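Local coordinates for putative type I restriction enzyme R protein (Bacteroides fragilis NCTC 9343, PDB 3EVY) that is the C-terminal part of a putative type I restriction enzyme R subunit, which is thought to be required for the ATPase and DNA-cleaving activities, at residues L40-E43 with L44-R47; A25-L28 with S29-T33. All blocks are in the same frame, centred on the assembly; numbering follows the deposited sequence.

Contact 1 of 2, residues L40-E43 with L44-R47; sequences LESE and LDKR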
loop_
_atom_site.group_PDB
_atom_site.type_symbol
_atom_site.label_atom_id
_atom_site.label_comp_id
_atom_site.label_asym_id
_atom_site.label_seq_id
_atom_site.Cartn_x
_atom_site.Cartn_y
_atom_site.Cartn_z
ATOM N N LEU A 40 8.030 -6.245 13.326
ATOM C CA LEU A 40 6.763 -6.447 14.036
ATOM C C LEU A 40 6.816 -7.718 14.913
ATOM O O LEU A 40 7.311 -8.750 14.484
ATOM C CB LEU A 40 5.596 -6.518 13.050
ATOM C CG LEU A 40 5.371 -5.217 12.268
ATOM C CD1 LEU A 40 4.126 -5.369 11.362
ATOM C CD2 LEU A 40 5.228 -3.992 13.196
ATOM N N GLU A 41 6.331 -7.645 16.146
ATOM C CA GLU A 41 6.401 -8.838 17.014
ATOM C C GLU A 41 5.027 -9.418 17.375
ATOM O O GLU A 41 4.786 -10.606 17.184
ATOM C CB GLU A 41 7.257 -8.571 18.250
ATOM C CG GLU A 41 8.781 -8.376 17.906
ATOM C CD GLU A 41 9.686 -8.359 19.150
ATOM O OE1 GLU A 41 9.278 -8.880 20.235
ATOM O OE2 GLU A 41 10.814 -7.817 19.037
ATOM N N SER A 42 4.101 -8.593 17.851
ATOM C CA SER A 42 2.807 -9.154 18.143
ATOM C C SER A 42 2.079 -9.647 16.881
ATOM O O SER A 42 2.213 -9.060 15.776
ATOM C CB SER A 42 1.959 -8.178 18.940
ATOM O OG SER A 42 1.598 -7.063 18.177
ATOM N N GLU A 43 1.276 -10.698 17.056
ATOM C CA GLU A 43 0.446 -11.155 15.977
ATOM C C GLU A 43 -0.630 -10.117 15.586
ATOM O O GLU A 43 -1.019 -10.051 14.419
ATOM C CB GLU A 43 -0.140 -12.560 16.245
ATOM C CG GLU A 43 0.184 -13.582 15.087
ATOM C CD GLU A 43 1.715 -13.826 14.867
ATOM O OE1 GLU A 43 2.577 -13.446 15.718
ATOM O OE2 GLU A 43 2.061 -14.412 13.813
ATOM N N LEU A 44 -1.088 -9.293 16.543
ATOM C CA LEU A 44 -2.094 -8.280 16.178
ATOM C C LEU A 44 -1.452 -7.270 15.200
ATOM O O LEU A 44 -2.096 -6.852 14.255
ATOM C CB LEU A 44 -2.746 -7.571 17.392
ATOM C CG LEU A 44 -3.701 -8.469 18.259
ATOM C CD1 LEU A 44 -4.408 -7.690 19.356
ATOM C CD2 LEU A 44 -4.712 -9.341 17.420
ATOM N N ASP A 45 -0.201 -6.889 15.452
ATOM C CA ASP A 45 0.483 -5.974 14.559
ATOM C C ASP A 45 0.719 -6.577 13.196
ATOM O O ASP A 45 0.517 -5.885 12.202
ATOM C CB ASP A 45 1.796 -5.520 15.123
ATOM C CG ASP A 45 1.619 -4.524 16.218
ATOM O OD1 ASP A 45 0.552 -3.887 16.286
ATOM O OD2 ASP A 45 2.547 -4.347 16.990
ATOM N N LYS A 46 1.156 -7.833 13.149
ATOM C CA LYS A 46 1.307 -8.525 11.860
ATOM C C LYS A 46 -0.008 -8.600 11.125
ATOM O O LYS A 46 -0.041 -8.345 9.945
ATOM C CB LYS A 46 1.916 -9.907 11.983
ATOM C CG LYS A 46 3.221 -9.870 12.658
ATOM C CD LYS A 46 3.517 -11.225 13.212
ATOM C CE LYS A 46 4.456 -11.947 12.301
ATOM N NZ LYS A 46 5.738 -12.272 12.995
ATOM N N ARG A 47 -1.104 -8.886 11.827
ATOM C CA ARG A 47 -2.402 -8.872 11.150
ATOM C C ARG A 47 -2.791 -7.488 10.617
ATOM O O ARG A 47 -3.366 -7.390 9.525
ATOM C CB ARG A 47 -3.519 -9.427 12.006
ATOM C CG ARG A 47 -3.198 -10.799 12.586
ATOM C CD ARG A 47 -2.820 -11.796 11.497
ATOM N NE ARG A 47 -1.372 -11.819 11.207
ATOM C CZ ARG A 47 -0.780 -12.689 10.374
ATOM N NH1 ARG A 47 -1.505 -13.603 9.726
ATOM N NH2 ARG A 47 0.527 -12.647 10.182
#

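Contact 2 of 2, residues A25-L28 with S29-T33; sequences AEFL and SYFPT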
loop_
_atom_site.group_PDB
_atom_site.type_symbol
_atom_site.label_atom_id
_atom_site.label_comp_id
_atom_site.label_asym_id
_atom_site.label_seq_id
_atom_site.Cartn_x
_atom_site.Cartn_y
_atom_site.Cartn_z
ATOM N N ALA A 25 -0.443 7.333 3.278
ATOM C CA ALA A 25 0.208 8.209 4.269
ATOM C C ALA A 25 -0.135 7.702 5.638
ATOM O O ALA A 25 0.662 7.830 6.574
ATOM C CB ALA A 25 -0.251 9.666 4.100
ATOM N N GLU A 26 -1.330 7.135 5.783
ATOM C CA GLU A 26 -1.658 6.469 7.020
ATOM C C GLU A 26 -0.880 5.175 7.217
ATOM O O GLU A 26 -0.304 4.969 8.272
ATOM C CB GLU A 26 -3.153 6.208 7.131
ATOM C CG GLU A 26 -3.934 7.543 7.397
ATOM C CD GLU A 26 -5.280 7.626 6.676
ATOM O OE1 GLU A 26 -5.995 6.588 6.562
ATOM O OE2 GLU A 26 -5.614 8.744 6.220
ATOM N N PHE A 27 -0.867 4.299 6.211
ATOM C CA PHE A 27 0.005 3.098 6.228
ATOM C C PHE A 27 1.464 3.446 6.632
ATOM O O PHE A 27 2.036 2.795 7.481
ATOM C CB PHE A 27 0.032 2.464 4.833
ATOM C CG PHE A 27 0.972 1.285 4.714
ATOM C CD1 PHE A 27 0.560 0.005 5.032
ATOM C CD2 PHE A 27 2.265 1.466 4.248
ATOM C CE1 PHE A 27 1.467 -1.108 4.918
ATOM C CE2 PHE A 27 3.143 0.402 4.116
ATOM C CZ PHE A 27 2.753 -0.884 4.461
ATOM N N LEU A 28 2.046 4.420 5.971
ATOM C CA LEU A 28 3.422 4.872 6.263
ATOM C C LEU A 28 3.624 5.415 7.698
ATOM O O LEU A 28 4.713 5.325 8.247
ATOM C CB LEU A 28 3.942 5.891 5.232
ATOM C CG LEU A 28 4.126 5.324 3.842
ATOM C CD1 LEU A 28 4.327 6.449 2.795
ATOM C CD2 LEU A 28 5.218 4.251 3.802
ATOM N N SER A 29 2.584 5.962 8.317
ATOM C CA SER A 29 2.733 6.422 9.720
ATOM C C SER A 29 2.789 5.237 10.687
ATOM O O SER A 29 3.216 5.395 11.828
ATOM C CB SER A 29 1.632 7.404 10.104
ATOM O OG SER A 29 0.419 6.677 10.125
ATOM N N TYR A 30 2.372 4.051 10.237
ATOM C CA TYR A 30 2.480 2.839 11.036
ATOM C C TYR A 30 3.736 2.049 10.703
ATOM O O TYR A 30 4.367 1.491 11.612
ATOM C CB TYR A 30 1.316 1.873 10.771
ATOM C CG TYR A 30 0.017 2.178 11.505
ATOM C CD1 TYR A 30 -0.190 1.768 12.851
ATOM C CD2 TYR A 30 -1.024 2.846 10.847
ATOM C CE1 TYR A 30 -1.396 2.040 13.526
ATOM C CE2 TYR A 30 -2.231 3.120 11.499
ATOM C CZ TYR A 30 -2.415 2.712 12.832
ATOM O OH TYR A 30 -3.626 3.009 13.440
ATOM N N PHE A 31 4.095 1.973 9.421
ATOM C CA PHE A 31 5.213 1.120 8.903
ATOM C C PHE A 31 6.060 1.979 8.011
ATOM O O PHE A 31 5.905 1.960 6.801
ATOM C CB PHE A 31 4.650 -0.066 8.121
ATOM C CG PHE A 31 3.548 -0.788 8.913
ATOM C CD1 PHE A 31 3.854 -1.506 10.067
ATOM C CD2 PHE A 31 2.228 -0.725 8.487
ATOM C CE1 PHE A 31 2.820 -2.091 10.816
ATOM C CE2 PHE A 31 1.188 -1.320 9.203
ATOM C CZ PHE A 31 1.474 -2.012 10.357
ATOM N N PRO A 32 6.905 2.800 8.626
ATOM C CA PRO A 32 7.663 3.795 7.892
ATOM C C PRO A 32 8.638 3.235 6.873
ATOM O O PRO A 32 8.954 3.927 5.952
ATOM C CB PRO A 32 8.358 4.602 9.004
ATOM C CG PRO A 32 8.391 3.680 10.205
ATOM C CD PRO A 32 7.068 2.932 10.096
ATOM N N THR A 33 9.131 1.997 7.049
ATOM C CA THR A 33 10.098 1.412 6.165
ATOM C C THR A 33 9.804 -0.093 5.992
ATOM O O THR A 33 8.996 -0.670 6.685
ATOM C CB THR A 33 11.543 1.505 6.751
ATOM O OG1 THR A 33 11.548 0.807 8.013
ATOM C CG2 THR A 33 11.963 2.984 6.951
#

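Contact 1 of 2, residues L40-E43 with L44-R47
The N-terminus of helix 43-63 is closed by a serine N-cap, with Ser42 accepting from the backbone of Asp45 in the first turn. Asp45 N lies 3.3 Å from Ser42 OG, with an N-H...O angle of 155°. The torsion behind it is chi1 68°, which places OG between the backbone N and the carbonyl carbon of Ser42, where it can accept from Asp45 N. Regular helical bonding starts at once: Lys46 N donates to Ser42 O over 3.1 Å, and Arg47 N to Glu43 O over 2.8 Å.

Within the same turn, the carboxylate of Glu43 crosses the aliphatic part of Lys46, with OE1 3.5 Å from CD of that lysine. The charged ends stay further apart, Glu43 OE2 and Lys46 NZ being separated by 4.3 Å, beyond a salt bridge. Arg47 sets CG against Glu43 O at 2.9 Å, and two further bends in its chain leave the same oxygen at the edge of the guanidinium; its NH2 makes a weak hydrogen bond to Met91 O in helix 78-91. Leu40 brings CD1 to 3.7 Å from Asp45 O, laying a methyl group against the turn, while its CB meets Lys46 CG at 4.1 Å.

Chemically, the cap supplies an acceptor to an amide that has no helical carbonyl before it. The acidic groups of Glu43 and Asp45 in this first turn would be expected to interact favourably with the helix dipole, while Arg47 NE is buried without a partner in the model.

Contact 2 of 2, residues A25-L28 with S29-T33
The bonding of helix 12-30 weakens over its last turn, where Ala25 O and Glu26 O receive weak bonds before two firmer ones converge on Phe27 O. Ser29 N donates weakly to both Ala25 O and Glu26 O, and Tyr30 N weakly to Glu26 O. At Phe27 O, Phe31 N arrives almost in line with the carbonyl at 2.9 Å, whereas Tyr30 N, at 3.0 Å, lies well above its plane (59°). After this, Pro32 has no N-H to offer; its CA instead approaches Leu28 O to 3.3 Å in a CA-H...O contact.

Ser29 adds a side-chain bond to this turn. With chi1 at 68°, OG turns back along the helix and gives its hydrogen to Glu26 O at 2.6 Å, in the carbonyl plane and on a lone pair. The same oxygen lies near the plane of the Tyr30 ring at its edge, 3.4 Å from CD2.

Phe27 and Phe31 form the apolar side of the contact. Phe31 CD2 sits over one face of the Phe27 ring, toward its rim and 3.7 Å from CE1 of that ring. The pair is oblique, with planes at 54° and centroids 5.3 Å apart. Both rings are buried: Phe27 meets Tyr84 edge-to-face and packs on Leu52, Phe53 and Met56, while Phe31 meets Phe49 edge-to-face.

The polar side of the last turn thus consists of Ser29 OG bonded to the backbone O of Glu26. There the serine hydroxyl supplements weak amide donors, and the two buried phenylalanines pack the end of the helix on helix 43-63.

How the contacts relate
Contact 2 comes first along the chain, at the C-terminal end of helix 12-30; the short helix 34-38 follows, and contact 1 then opens helix 43-63. Helix 34-38 and its flanking loops thus join the two long helices. The centres of the contacts are about 15 Å apart, yet they meet directly, Leu40 CD1 packing 3.6 Å from Phe31 CE1, which brings the two ends of this connection together. Contact 1 lies on the surface, about 17 Å from the chain centre, while contact 2 is partly buried at about 9 Å. Together they mark the two ends of the link between long helices in this all-helical C-terminal fragment of the R subunit.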